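PDB 5UID: aminotransferase TlmJ from Streptoalloteichus hindustanus, which probably transfers amino groups with pyridoxal 5'-phosphate as cofactor, as expected of a DegT/DnrJ/EryC1-family aminotransferase in natural-product biosynthesis. Local coordinates for residues P108-P113 with C288-P293; L132-Y137 with E353-L358; S159-A164 with Y300-V305. All coordinates share one frame; numbering follows the deposited sequence.

Interactions 2 and 3 are buried, whereas interaction 1 lies at the surface. The two core contacts reach the same two-stranded antiparallel sheet, interaction 2 through strand 355-358 and interaction 3 through strand 303-306; along the chain, interaction 3 is nested within the loop closed by interaction 2. Interaction 1 joins two irregular segments instead; its centre and that of interaction 2 lie about 8 Å apart, close enough for the two to share hydrogen bonds. Chemistry follows location: proline and threonine carbons meet at the surface, with a sulfate nearby, while in the core a cysteine sulfur lies beside a tyrosine hydroxyl in interaction 2 and another lies obliquely beside two aromatic rings in interaction 3.

Interaction 1: residues P108-P113 with C288-P293; sequences PATLNP and CPPPLP. With SO4 (sulfate ion), chain H.
Pro290 meets Ala109 and Thr110 where two loops of this fold type I aminotransferase come together at the surface: 108-113 leads into helix 115-119, while the loop 288-293 runs extended, with backbone angles of the polyproline II kind. The apolar part of the contact is the methyl CG2 of Thr110 against CG of the Pro290 ring, 3.6 Å apart, the two side chains crossing at about a right angle. Thr110 has OG1 between its backbone N and carbonyl carbon (chi1 64°), which sets CG2 beside the backbone N. The hydroxyl serves its own loop, Thr110 OG1 taking a weak bond from Asn112 N at 3.4 Å.

A backbone carbonyl makes the second touch. Ala109 O comes to 3.6 Å from Pro290 CD, and the same oxygen accepts a hydrogen bond from Trp304 NE1 of strand 303-306. Pro290 O in turn accepts a bond from the Tyr137 hydroxyl.

A polar bond to a bound ion lies at the Cys288 end. Sulfate, probably from the crystallisation liquor, sits beside Cys288, whose backbone N donates to sulfate O4 over 3.1 Å in a nearly straight bond of 173°.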
ATOM      1  N   PRO A 108       5.086  28.409  17.656  1.00 30.67           N
ATOM      2  CA  PRO A 108       4.140  27.715  18.548  1.00 35.89           C
ATOM      3  C   PRO A 108       2.688  28.107  18.324  1.00 35.93           C
ATOM      4  O   PRO A 108       1.788  27.317  18.634  1.00 31.13           O
ATOM      5  CB  PRO A 108       4.625  28.112  19.949  1.00 39.63           C
ATOM      6  CG  PRO A 108       5.358  29.393  19.752  1.00 36.80           C
ATOM      7  CD  PRO A 108       6.002  29.295  18.397  1.00 28.91           C
ATOM      8  N   ALA A 109       2.431  29.307  17.801  1.00 31.89           N
ATOM      9  CA  ALA A 109       1.054  29.725  17.554  1.00 30.06           C
ATOM     10  C   ALA A 109       0.428  28.959  16.396  1.00 31.38           C
ATOM     11  O   ALA A 109      -0.776  28.682  16.418  1.00 33.84           O
ATOM     12  CB  ALA A 109       0.997  31.230  17.283  1.00 31.89           C
ATOM     13  N   THR A 110       1.220  28.607  15.385  1.00 27.85           N
ATOM     14  CA  THR A 110       0.710  27.950  14.192  1.00 29.05           C
ATOM     15  C   THR A 110       1.208  26.523  14.019  1.00 27.78           C
ATOM     16  O   THR A 110       0.669  25.801  13.175  1.00 29.32           O
ATOM     17  CB  THR A 110       1.087  28.756  12.940  1.00 34.97           C
ATOM     18  OG1 THR A 110       2.512  28.776  12.799  1.00 33.19           O
ATOM     19  CG2 THR A 110       0.571  30.182  13.046  1.00 37.40           C
ATOM     20  N   LEU A 111       2.220  26.106  14.783  1.00 26.13           N
ATOM     21  CA  LEU A 111       2.858  24.795  14.655  1.00 30.69           C
ATOM     22  C   LEU A 111       3.451  24.571  13.263  1.00 30.89           C
ATOM     23  O   LEU A 111       3.658  23.426  12.847  1.00 29.11           O
ATOM     24  CB  LEU A 111       1.890  23.659  15.020  1.00 25.35           C
ATOM     25  CG  LEU A 111       1.510  23.563  16.505  1.00 29.46           C
ATOM     26  CD1 LEU A 111       0.394  24.533  16.875  1.00 29.43           C
ATOM     27  CD2 LEU A 111       1.136  22.136  16.892  1.00 28.43           C
ATOM     28  N   ASN A 112       3.730  25.655  12.535  1.00 28.74           N
ATOM     29  CA  ASN A 112       4.420  25.638  11.257  1.00 29.93           C
ATOM     30  C   ASN A 112       5.796  26.281  11.396  1.00 32.40           C
ATOM     31  O   ASN A 112       5.983  27.192  12.209  1.00 30.13           O
ATOM     32  CB  ASN A 112       3.635  26.385  10.170  1.00 31.45           C
ATOM     33  CG  ASN A 112       2.701  25.477   9.388  1.00 34.70           C
ATOM     34  OD1 ASN A 112       2.946  24.276   9.254  1.00 36.07           O
ATOM     35  ND2 ASN A 112       1.628  26.052   8.857  1.00 25.79           N
ATOM     36  N   PRO A 113       6.780  25.822  10.631  1.00 29.68           N
ATOM     37  CA  PRO A 113       8.093  26.464  10.662  1.00 28.01           C
ATOM     38  C   PRO A 113       8.136  27.687   9.761  1.00 34.01           C
ATOM     39  O   PRO A 113       7.466  27.756   8.727  1.00 31.79           O
ATOM     40  CB  PRO A 113       9.027  25.367  10.143  1.00 26.94           C
ATOM     41  CG  PRO A 113       8.166  24.592   9.203  1.00 28.30           C
ATOM     42  CD  PRO A 113       6.778  24.609   9.796  1.00 25.48           C
ATOM     43  N   CYS A 288      -7.594  30.605  20.296  1.00 31.89           N
ATOM     44  CA  CYS A 288      -8.050  30.005  19.059  1.00 31.25           C
ATOM     45  C   CYS A 288      -6.957  30.143  17.999  1.00 35.47           C
ATOM     46  O   CYS A 288      -5.980  30.870  18.195  1.00 34.73           O
ATOM     47  CB  CYS A 288      -9.355  30.668  18.618  1.00 39.24           C
ATOM     48  SG  CYS A 288     -10.723  30.393  19.767  1.00 44.12           S
ATOM     49  N   PRO A 289      -7.077  29.437  16.873  1.00 35.01           N
ATOM     50  CA  PRO A 289      -6.074  29.569  15.808  1.00 33.89           C
ATOM     51  C   PRO A 289      -5.948  31.008  15.347  1.00 34.25           C
ATOM     52  O   PRO A 289      -6.949  31.739  15.286  1.00 32.70           O
ATOM     53  CB  PRO A 289      -6.629  28.676  14.690  1.00 31.81           C
ATOM     54  CG  PRO A 289      -7.435  27.657  15.402  1.00 34.86           C
ATOM     55  CD  PRO A 289      -8.049  28.368  16.574  1.00 37.06           C
ATOM     56  N   PRO A 290      -4.735  31.459  15.025  1.00 34.32           N
ATOM     57  CA  PRO A 290      -4.582  32.802  14.471  1.00 36.82           C
ATOM     58  C   PRO A 290      -5.237  32.887  13.109  1.00 34.13           C
ATOM     59  O   PRO A 290      -5.390  31.869  12.410  1.00 35.10           O
ATOM     60  CB  PRO A 290      -3.056  32.976  14.377  1.00 33.69           C
ATOM     61  CG  PRO A 290      -2.534  31.590  14.265  1.00 33.62           C
ATOM     62  CD  PRO A 290      -3.450  30.741  15.106  1.00 30.95           C
ATOM     63  N   PRO A 291      -5.652  34.078  12.681  1.00 37.98           N
ATOM     64  CA  PRO A 291      -6.356  34.193  11.402  1.00 36.83           C
ATOM     65  C   PRO A 291      -5.456  33.840  10.229  1.00 40.34           C
ATOM     66  O   PRO A 291      -4.229  33.943  10.298  1.00 38.64           O
ATOM     67  CB  PRO A 291      -6.773  35.668  11.358  1.00 42.18           C
ATOM     68  CG  PRO A 291      -5.789  36.360  12.238  1.00 44.38           C
ATOM     69  CD  PRO A 291      -5.474  35.385  13.336  1.00 39.54           C
ATOM     70  N   LEU A 292      -6.089  33.406   9.147  1.00 40.30           N
ATOM     71  CA  LEU A 292      -5.353  33.127   7.925  1.00 38.66           C
ATOM     72  C   LEU A 292      -4.751  34.417   7.376  1.00 37.83           C
ATOM     73  O   LEU A 292      -5.421  35.457   7.357  1.00 39.50           O
ATOM     74  CB  LEU A 292      -6.272  32.496   6.878  1.00 38.61           C
ATOM     75  CG  LEU A 292      -6.584  31.011   7.029  1.00 38.19           C
ATOM     76  CD1 LEU A 292      -7.709  30.615   6.090  1.00 40.83           C
ATOM     77  CD2 LEU A 292      -5.334  30.190   6.747  1.00 36.03           C
ATOM     78  N   PRO A 293      -3.494  34.396   6.936  1.00 37.97           N
ATOM     79  CA  PRO A 293      -2.934  35.569   6.259  1.00 36.77           C
ATOM     80  C   PRO A 293      -3.691  35.865   4.971  1.00 38.43           C
ATOM     81  O   PRO A 293      -4.341  34.997   4.385  1.00 38.21           O
ATOM     82  CB  PRO A 293      -1.483  35.163   5.977  1.00 34.65           C
ATOM     83  CG  PRO A 293      -1.191  34.077   6.966  1.00 31.79           C
ATOM     84  CD  PRO A 293      -2.486  33.343   7.148  1.00 31.98           C
TER
HETATM   85  S   SO4 H 404      -8.628  34.432  20.474  0.93114.29           S
HETATM   86  O1  SO4 H 404      -9.268  35.598  21.077  0.93114.52           O
HETATM   87  O2  SO4 H 404      -9.000  34.344  19.064  0.93114.99           O
HETATM   88  O3  SO4 H 404      -7.180  34.565  20.583  0.93116.16           O
HETATM   89  O4  SO4 H 404      -9.061  33.225  21.171  0.93113.33           O

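Interaction 2: residues L132-Y137 with E353-L358; sequences LHYGGY and EETLCL
The hydroxyl of Tyr134 comes within 3.6 Å of Cys357 SG, and this approach carries most of a small buried contact between a loop and one face of the two-stranded sheet. Along the loop, His133 precedes it; its imidazole NE2 is bonded to Glu157 OE2, and His133 O takes the N-H of Gly136, with N 2.8 Å away. Tyr134 follows, its backbone N held by Asn112 OD1. With CG anti to that N (chi1 -173°), the ring extends toward 355-358 and its phenol oxygen arrives end-on. That oxygen is hydrogen-bonded to Arg329 O, which helps to place it beside the sulfur; Thr355 CG2 lies more loosely by, 4.5 Å from Tyr134 OH. Gly135 and Gly136 then turn the chain back at positive phi, and Gly135 pairs with the backbone of Tyr301. Tyr137 completes the turn, its N bonding to Tyr134 O at 3.1 Å while its ring meets Trp304 edge-to-face.

Facing this loop, Thr355 and Cys357 direct their side chains toward it from the strand that leaves helix 346-354. Leu356 points the other way, onto helix 309-321, so strand 355-358, paired antiparallel with 303-306, lies between the loop and that helix.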
ATOM      1  N   LEU A 132       5.092  20.500   5.985  1.00 25.28           N
ATOM      2  CA  LEU A 132       3.654  20.320   5.871  1.00 25.43           C
ATOM      3  C   LEU A 132       2.966  21.669   6.060  1.00 25.75           C
ATOM      4  O   LEU A 132       3.612  22.700   6.266  1.00 27.12           O
ATOM      5  CB  LEU A 132       3.140  19.275   6.870  1.00 25.32           C
ATOM      6  CG  LEU A 132       3.487  19.349   8.360  1.00 31.51           C
ATOM      7  CD1 LEU A 132       2.644  20.380   9.105  1.00 25.60           C
ATOM      8  CD2 LEU A 132       3.325  17.970   8.990  1.00 32.08           C
ATOM      9  N   HIS A 133       1.641  21.653   5.976  1.00 29.47           N
ATOM     10  CA  HIS A 133       0.816  22.853   6.091  1.00 28.75           C
ATOM     11  C   HIS A 133      -0.129  22.622   7.265  1.00 27.12           C
ATOM     12  O   HIS A 133      -1.258  22.165   7.074  1.00 23.09           O
ATOM     13  CB  HIS A 133       0.059  23.124   4.791  1.00 29.89           C
ATOM     14  CG  HIS A 133       0.868  22.869   3.556  1.00 30.33           C
ATOM     15  ND1 HIS A 133       0.825  21.673   2.873  1.00 30.24           N
ATOM     16  CD2 HIS A 133       1.745  23.655   2.888  1.00 28.91           C
ATOM     17  CE1 HIS A 133       1.638  21.733   1.834  1.00 31.68           C
ATOM     18  NE2 HIS A 133       2.209  22.925   1.819  1.00 30.84           N
ATOM     19  N   TYR A 134       0.335  22.950   8.473  1.00 25.86           N
ATOM     20  CA  TYR A 134      -0.331  22.483   9.684  1.00 28.89           C
ATOM     21  C   TYR A 134      -1.793  22.899   9.712  1.00 29.88           C
ATOM     22  O   TYR A 134      -2.117  24.086   9.602  1.00 28.24           O
ATOM     23  CB  TYR A 134       0.384  22.999  10.931  1.00 24.92           C
ATOM     24  CG  TYR A 134      -0.180  22.379  12.189  1.00 24.58           C
ATOM     25  CD1 TYR A 134       0.297  21.164  12.661  1.00 22.62           C
ATOM     26  CD2 TYR A 134      -1.219  22.989  12.884  1.00 27.34           C
ATOM     27  CE1 TYR A 134      -0.229  20.585  13.802  1.00 23.17           C
ATOM     28  CE2 TYR A 134      -1.751  22.417  14.024  1.00 27.88           C
ATOM     29  CZ  TYR A 134      -1.252  21.215  14.477  1.00 24.05           C
ATOM     30  OH  TYR A 134      -1.779  20.645  15.612  1.00 27.40           O
ATOM     31  N   GLY A 135      -2.671  21.908   9.861  1.00 21.75           N
ATOM     32  CA  GLY A 135      -4.097  22.137   9.943  1.00 28.05           C
ATOM     33  C   GLY A 135      -4.748  22.626   8.673  1.00 22.53           C
ATOM     34  O   GLY A 135      -5.958  22.886   8.680  1.00 26.82           O
ATOM     35  N   GLY A 136      -3.998  22.741   7.578  1.00 24.78           N
ATOM     36  CA  GLY A 136      -4.472  23.352   6.360  1.00 23.79           C
ATOM     37  C   GLY A 136      -3.921  24.741   6.112  1.00 28.93           C
ATOM     38  O   GLY A 136      -3.993  25.229   4.978  1.00 28.49           O
ATOM     39  N   TYR A 137      -3.386  25.386   7.141  1.00 33.21           N
ATOM     40  CA  TYR A 137      -2.732  26.680   6.979  1.00 29.94           C
ATOM     41  C   TYR A 137      -1.449  26.497   6.184  1.00 33.15           C
ATOM     42  O   TYR A 137      -0.582  25.715   6.597  1.00 29.46           O
ATOM     43  CB  TYR A 137      -2.412  27.298   8.335  1.00 29.34           C
ATOM     44  CG  TYR A 137      -3.556  28.018   9.013  1.00 29.35           C
ATOM     45  CD1 TYR A 137      -4.822  27.454   9.084  1.00 25.33           C
ATOM     46  CD2 TYR A 137      -3.355  29.258   9.610  1.00 26.65           C
ATOM     47  CE1 TYR A 137      -5.865  28.113   9.716  1.00 26.38           C
ATOM     48  CE2 TYR A 137      -4.387  29.922  10.243  1.00 36.87           C
ATOM     49  CZ  TYR A 137      -5.641  29.347  10.294  1.00 37.35           C
ATOM     50  OH  TYR A 137      -6.671  30.012  10.926  1.00 33.40           O
ATOM     51  N   GLU A 353       3.106  20.763  24.505  1.00 35.10           N
ATOM     52  CA  GLU A 353       2.542  20.778  25.846  1.00 38.23           C
ATOM     53  C   GLU A 353       1.309  21.658  25.979  1.00 36.77           C
ATOM     54  O   GLU A 353       0.572  21.517  26.961  1.00 42.86           O
ATOM     55  CB  GLU A 353       3.592  21.251  26.858  1.00 41.03           C
ATOM     56  CG  GLU A 353       4.699  20.251  27.125  1.00 53.37           C
ATOM     57  CD  GLU A 353       5.734  20.787  28.094  1.00 67.61           C
ATOM     58  OE1 GLU A 353       6.528  21.664  27.695  1.00 71.38           O
ATOM     59  OE2 GLU A 353       5.742  20.339  29.260  1.00 74.10           O
ATOM     60  N   GLU A 354       1.059  22.550  25.022  1.00 32.21           N
ATOM     61  CA  GLU A 354       0.009  23.546  25.162  1.00 35.54           C
ATOM     62  C   GLU A 354      -1.116  23.424  24.145  1.00 31.67           C
ATOM     63  O   GLU A 354      -2.131  24.113  24.293  1.00 34.90           O
ATOM     64  CB  GLU A 354       0.604  24.960  25.067  1.00 39.60           C
ATOM     65  CG  GLU A 354       1.593  25.288  26.173  1.00 43.60           C
ATOM     66  CD  GLU A 354       2.138  26.700  26.069  1.00 46.13           C
ATOM     67  OE1 GLU A 354       1.862  27.372  25.052  1.00 44.15           O
ATOM     68  OE2 GLU A 354       2.841  27.138  27.005  1.00 48.04           O
ATOM     69  N   THR A 355      -0.978  22.574  23.134  1.00 29.85           N
ATOM     70  CA  THR A 355      -1.931  22.520  22.036  1.00 31.30           C
ATOM     71  C   THR A 355      -2.857  21.322  22.190  1.00 30.15           C
ATOM     72  O   THR A 355      -2.431  20.240  22.604  1.00 26.18           O
ATOM     73  CB  THR A 355      -1.206  22.449  20.690  1.00 35.18           C
ATOM     74  OG1 THR A 355      -0.151  23.419  20.664  1.00 34.39           O
ATOM     75  CG2 THR A 355      -2.169  22.735  19.548  1.00 32.87           C
ATOM     76  N   LEU A 356      -4.130  21.530  21.862  1.00 29.46           N
ATOM     77  CA  LEU A 356      -5.124  20.469  21.833  1.00 23.64           C
ATOM     78  C   LEU A 356      -5.982  20.660  20.593  1.00 29.18           C
ATOM     79  O   LEU A 356      -6.420  21.779  20.306  1.00 32.63           O
ATOM     80  CB  LEU A 356      -5.996  20.481  23.093  1.00 28.52           C
ATOM     81  CG  LEU A 356      -6.904  19.265  23.292  1.00 31.24           C
ATOM     82  CD1 LEU A 356      -6.069  18.021  23.555  1.00 33.42           C
ATOM     83  CD2 LEU A 356      -7.899  19.499  24.419  1.00 31.65           C
ATOM     84  N   CYS A 357      -6.211  19.577  19.857  1.00 27.74           N
ATOM     85  CA  CYS A 357      -6.983  19.613  18.623  1.00 26.17           C
ATOM     86  C   CYS A 357      -8.415  19.168  18.895  1.00 27.58           C
ATOM     87  O   CYS A 357      -8.640  18.085  19.445  1.00 32.72           O
ATOM     88  CB  CYS A 357      -6.340  18.721  17.561  1.00 31.92           C
ATOM     89  SG  CYS A 357      -4.633  19.170  17.170  1.00 36.10           S
ATOM     90  N   LEU A 358      -9.376  20.006  18.505  1.00 25.89           N
ATOM     91  CA  LEU A 358     -10.795  19.763  18.712  1.00 28.82           C
ATOM     92  C   LEU A 358     -11.412  19.106  17.487  1.00 28.00           C
ATOM     93  O   LEU A 358     -10.891  19.232  16.374  1.00 25.59           O
ATOM     94  CB  LEU A 358     -11.511  21.079  19.014  1.00 29.79           C
ATOM     95  CG  LEU A 358     -10.969  21.933  20.160  1.00 26.87           C
ATOM     96  CD1 LEU A 358     -11.868  23.140  20.374  1.00 21.91           C
ATOM     97  CD2 LEU A 358     -10.832  21.121  21.440  1.00 24.90           C
TER

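Interaction 3: residues S159-A164 with Y300-V305; sequences SACAVA and YYFYWV
Tyr301 packs against Cys161 along the inner part of its side chain, and the contact can be followed outward from its root. Tyr301 CB sits 3.5 Å from the carbonyl O of Cys161, with CG a little farther from the same oxygen. The ring leaves with CG anti to the backbone N (chi1 -176°), which brings CD2 alongside the cysteine: Tyr301 CD2 lies 3.9 Å from Cys161 CB, about as far from CA, and 4.0 Å from SG. The same CD2 also sits 3.5 Å above the plane of the Phe302 ring, offset toward the rim. Farther out, the phenol OH reaches past the contact to bond with Met186 O, next to Lys187, the predicted attachment point of the cofactor.

Cys161 itself belongs to a type I turn, Ser159 to Ala162, closed by Ala162 N to Ser159 O. The turn follows strand 155-158 of the seven-stranded mixed sheet whose strand order 1-7-6-5-4-2-3 is the hallmark of the fold type I large domain, whereas Tyr301 and Phe302 lead into strand 303-306 of the small antiparallel sheet, so the turn after the large sheet meets the loop before the small one.

The cysteine sulfur, held beside its own backbone N, makes an oblique sulfur-aromatic contact with each ring. Cys161 SG is 5.1 Å from the Tyr301 centroid, 66° off the normal. From the Phe302 centroid it is 5.2 Å away, 45° off that ring's normal. The nearest phenylalanine atom is CE2, 4.4 Å from Cys161 SG. Beyond Phe302 the ring of Tyr134 follows.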
ATOM      1  N   SER A 159       1.531  17.534   1.779  1.00 20.61           N
ATOM      2  CA  SER A 159       0.285  18.283   1.693  1.00 23.09           C
ATOM      3  C   SER A 159      -0.917  17.506   2.228  1.00 25.87           C
ATOM      4  O   SER A 159      -2.055  17.802   1.843  1.00 29.71           O
ATOM      5  CB  SER A 159       0.034  18.702   0.243  1.00 25.21           C
ATOM      6  OG  SER A 159       1.201  19.279  -0.314  1.00 30.78           O
ATOM      7  N   ALA A 160      -0.696  16.534   3.116  1.00 25.36           N
ATOM      8  CA  ALA A 160      -1.807  15.724   3.607  1.00 26.86           C
ATOM      9  C   ALA A 160      -2.807  16.551   4.408  1.00 29.92           C
ATOM     10  O   ALA A 160      -3.990  16.198   4.471  1.00 32.08           O
ATOM     11  CB  ALA A 160      -1.279  14.562   4.447  1.00 23.46           C
ATOM     12  N   CYS A 161      -2.361  17.650   5.020  1.00 23.40           N
ATOM     13  CA  CYS A 161      -3.261  18.533   5.752  1.00 23.93           C
ATOM     14  C   CYS A 161      -3.966  19.548   4.860  1.00 28.13           C
ATOM     15  O   CYS A 161      -4.906  20.204   5.324  1.00 24.33           O
ATOM     16  CB  CYS A 161      -2.502  19.302   6.839  1.00 26.97           C
ATOM     17  SG  CYS A 161      -1.543  18.314   7.998  1.00 30.22           S
ATOM     18  N   ALA A 162      -3.545  19.699   3.605  1.00 27.47           N
ATOM     19  CA  ALA A 162      -3.926  20.853   2.793  1.00 30.69           C
ATOM     20  C   ALA A 162      -4.345  20.408   1.391  1.00 31.90           C
ATOM     21  O   ALA A 162      -3.801  20.856   0.382  1.00 29.60           O
ATOM     22  CB  ALA A 162      -2.770  21.847   2.732  1.00 20.26           C
ATOM     23  N   VAL A 163      -5.347  19.527   1.326  1.00 28.60           N
ATOM     24  CA  VAL A 163      -5.791  19.019   0.033  1.00 24.82           C
ATOM     25  C   VAL A 163      -6.495  20.094  -0.790  1.00 27.18           C
ATOM     26  O   VAL A 163      -6.573  19.974  -2.019  1.00 32.23           O
ATOM     27  CB  VAL A 163      -6.700  17.789   0.230  1.00 25.88           C
ATOM     28  CG1 VAL A 163      -8.091  18.211   0.697  1.00 21.26           C
ATOM     29  CG2 VAL A 163      -6.776  16.962  -1.050  1.00 21.85           C
ATOM     30  N   ALA A 164      -7.002  21.153  -0.149  1.00 26.23           N
ATOM     31  CA  ALA A 164      -7.679  22.235  -0.855  1.00 26.77           C
ATOM     32  C   ALA A 164      -7.115  23.610  -0.513  1.00 31.64           C
ATOM     33  O   ALA A 164      -7.711  24.623  -0.895  1.00 29.77           O
ATOM     34  CB  ALA A 164      -9.186  22.213  -0.564  1.00 23.81           C
ATOM     35  N   TYR A 300      -9.019  23.467   6.495  1.00 32.51           N
ATOM     36  CA  TYR A 300      -9.650  23.287   7.802  1.00 27.26           C
ATOM     37  C   TYR A 300      -9.597  21.821   8.237  1.00 25.64           C
ATOM     38  O   TYR A 300     -10.616  21.164   8.456  1.00 27.70           O
ATOM     39  CB  TYR A 300     -11.082  23.834   7.798  1.00 28.04           C
ATOM     40  CG  TYR A 300     -11.128  25.309   7.471  1.00 28.49           C
ATOM     41  CD1 TYR A 300     -10.980  26.265   8.466  1.00 25.47           C
ATOM     42  CD2 TYR A 300     -11.284  25.745   6.164  1.00 28.97           C
ATOM     43  CE1 TYR A 300     -11.006  27.617   8.168  1.00 26.46           C
ATOM     44  CE2 TYR A 300     -11.312  27.090   5.857  1.00 31.95           C
ATOM     45  CZ  TYR A 300     -11.173  28.022   6.861  1.00 31.81           C
ATOM     46  OH  TYR A 300     -11.199  29.363   6.555  1.00 32.78           O
ATOM     47  N   TYR A 301      -8.368  21.321   8.359  1.00 30.22           N
ATOM     48  CA  TYR A 301      -8.120  19.949   8.788  1.00 32.42           C
ATOM     49  C   TYR A 301      -8.023  19.829  10.304  1.00 30.54           C
ATOM     50  O   TYR A 301      -8.553  18.874  10.881  1.00 34.15           O
ATOM     51  CB  TYR A 301      -6.842  19.420   8.131  1.00 30.75           C
ATOM     52  CG  TYR A 301      -6.552  17.968   8.437  1.00 33.61           C
ATOM     53  CD1 TYR A 301      -7.513  16.989   8.215  1.00 35.68           C
ATOM     54  CD2 TYR A 301      -5.317  17.574   8.937  1.00 29.49           C
ATOM     55  CE1 TYR A 301      -7.257  15.659   8.493  1.00 37.11           C
ATOM     56  CE2 TYR A 301      -5.049  16.245   9.213  1.00 33.37           C
ATOM     57  CZ  TYR A 301      -6.025  15.293   8.991  1.00 35.63           C
ATOM     58  OH  TYR A 301      -5.769  13.969   9.268  1.00 36.16           O
ATOM     59  N   PHE A 302      -7.351  20.775  10.958  1.00 27.21           N
ATOM     60  CA  PHE A 302      -7.285  20.853  12.409  1.00 25.54           C
ATOM     61  C   PHE A 302      -7.942  22.140  12.887  1.00 26.56           C
ATOM     62  O   PHE A 302      -7.855  23.183  12.229  1.00 26.88           O
ATOM     63  CB  PHE A 302      -5.837  20.845  12.930  1.00 25.17           C
ATOM     64  CG  PHE A 302      -5.085  19.579  12.654  1.00 24.47           C
ATOM     65  CD1 PHE A 302      -5.716  18.349  12.694  1.00 22.30           C
ATOM     66  CD2 PHE A 302      -3.728  19.624  12.370  1.00 26.59           C
ATOM     67  CE1 PHE A 302      -5.009  17.187  12.448  1.00 28.96           C
ATOM     68  CE2 PHE A 302      -3.017  18.466  12.118  1.00 29.50           C
ATOM     69  CZ  PHE A 302      -3.659  17.246  12.158  1.00 32.29           C
ATOM     70  N   TYR A 303      -8.590  22.066  14.045  1.00 23.65           N
ATOM     71  CA  TYR A 303      -8.919  23.256  14.825  1.00 27.85           C
ATOM     72  C   TYR A 303      -8.191  23.115  16.157  1.00 32.03           C
ATOM     73  O   TYR A 303      -8.678  22.444  17.073  1.00 36.61           O
ATOM     74  CB  TYR A 303     -10.421  23.428  15.019  1.00 26.93           C
ATOM     75  CG  TYR A 303     -10.759  24.791  15.577  1.00 26.71           C
ATOM     76  CD1 TYR A 303     -10.981  25.872  14.733  1.00 29.49           C
ATOM     77  CD2 TYR A 303     -10.823  25.008  16.948  1.00 31.31           C
ATOM     78  CE1 TYR A 303     -11.277  27.123  15.237  1.00 27.34           C
ATOM     79  CE2 TYR A 303     -11.116  26.257  17.461  1.00 30.99           C
ATOM     80  CZ  TYR A 303     -11.341  27.311  16.599  1.00 29.42           C
ATOM     81  OH  TYR A 303     -11.637  28.556  17.102  1.00 31.72           O
ATOM     82  N   TRP A 304      -7.022  23.737  16.259  1.00 30.39           N
ATOM     83  CA  TRP A 304      -6.164  23.601  17.428  1.00 30.53           C
ATOM     84  C   TRP A 304      -6.337  24.807  18.342  1.00 35.97           C
ATOM     85  O   TRP A 304      -6.310  25.954  17.884  1.00 36.90           O
ATOM     86  CB  TRP A 304      -4.699  23.447  17.013  1.00 24.02           C
ATOM     87  CG  TRP A 304      -4.106  24.650  16.326  1.00 27.16           C
ATOM     88  CD1 TRP A 304      -3.285  25.588  16.883  1.00 29.69           C
ATOM     89  CD2 TRP A 304      -4.280  25.033  14.954  1.00 31.52           C
ATOM     90  NE1 TRP A 304      -2.938  26.530  15.945  1.00 33.76           N
ATOM     91  CE2 TRP A 304      -3.536  26.214  14.754  1.00 34.49           C
ATOM     92  CE3 TRP A 304      -4.993  24.492  13.877  1.00 29.68           C
ATOM     93  CZ2 TRP A 304      -3.485  26.865  13.521  1.00 32.40           C
ATOM     94  CZ3 TRP A 304      -4.942  25.141  12.655  1.00 27.11           C
ATOM     95  CH2 TRP A 304      -4.193  26.314  12.487  1.00 30.23           C
ATOM     96  N   VAL A 305      -6.526  24.541  19.627  1.00 31.32           N
ATOM     97  CA  VAL A 305      -6.604  25.581  20.640  1.00 28.55           C
ATOM     98  C   VAL A 305      -5.409  25.428  21.568  1.00 31.65           C
ATOM     99  O   VAL A 305      -4.895  24.323  21.776  1.00 33.55           O
ATOM    100  CB  VAL A 305      -7.928  25.521  21.430  1.00 27.37           C
ATOM    101  CG1 VAL A 305      -9.096  25.910  20.536  1.00 26.48           C
ATOM    102  CG2 VAL A 305      -8.135  24.130  22.010  1.00 23.18           C
TER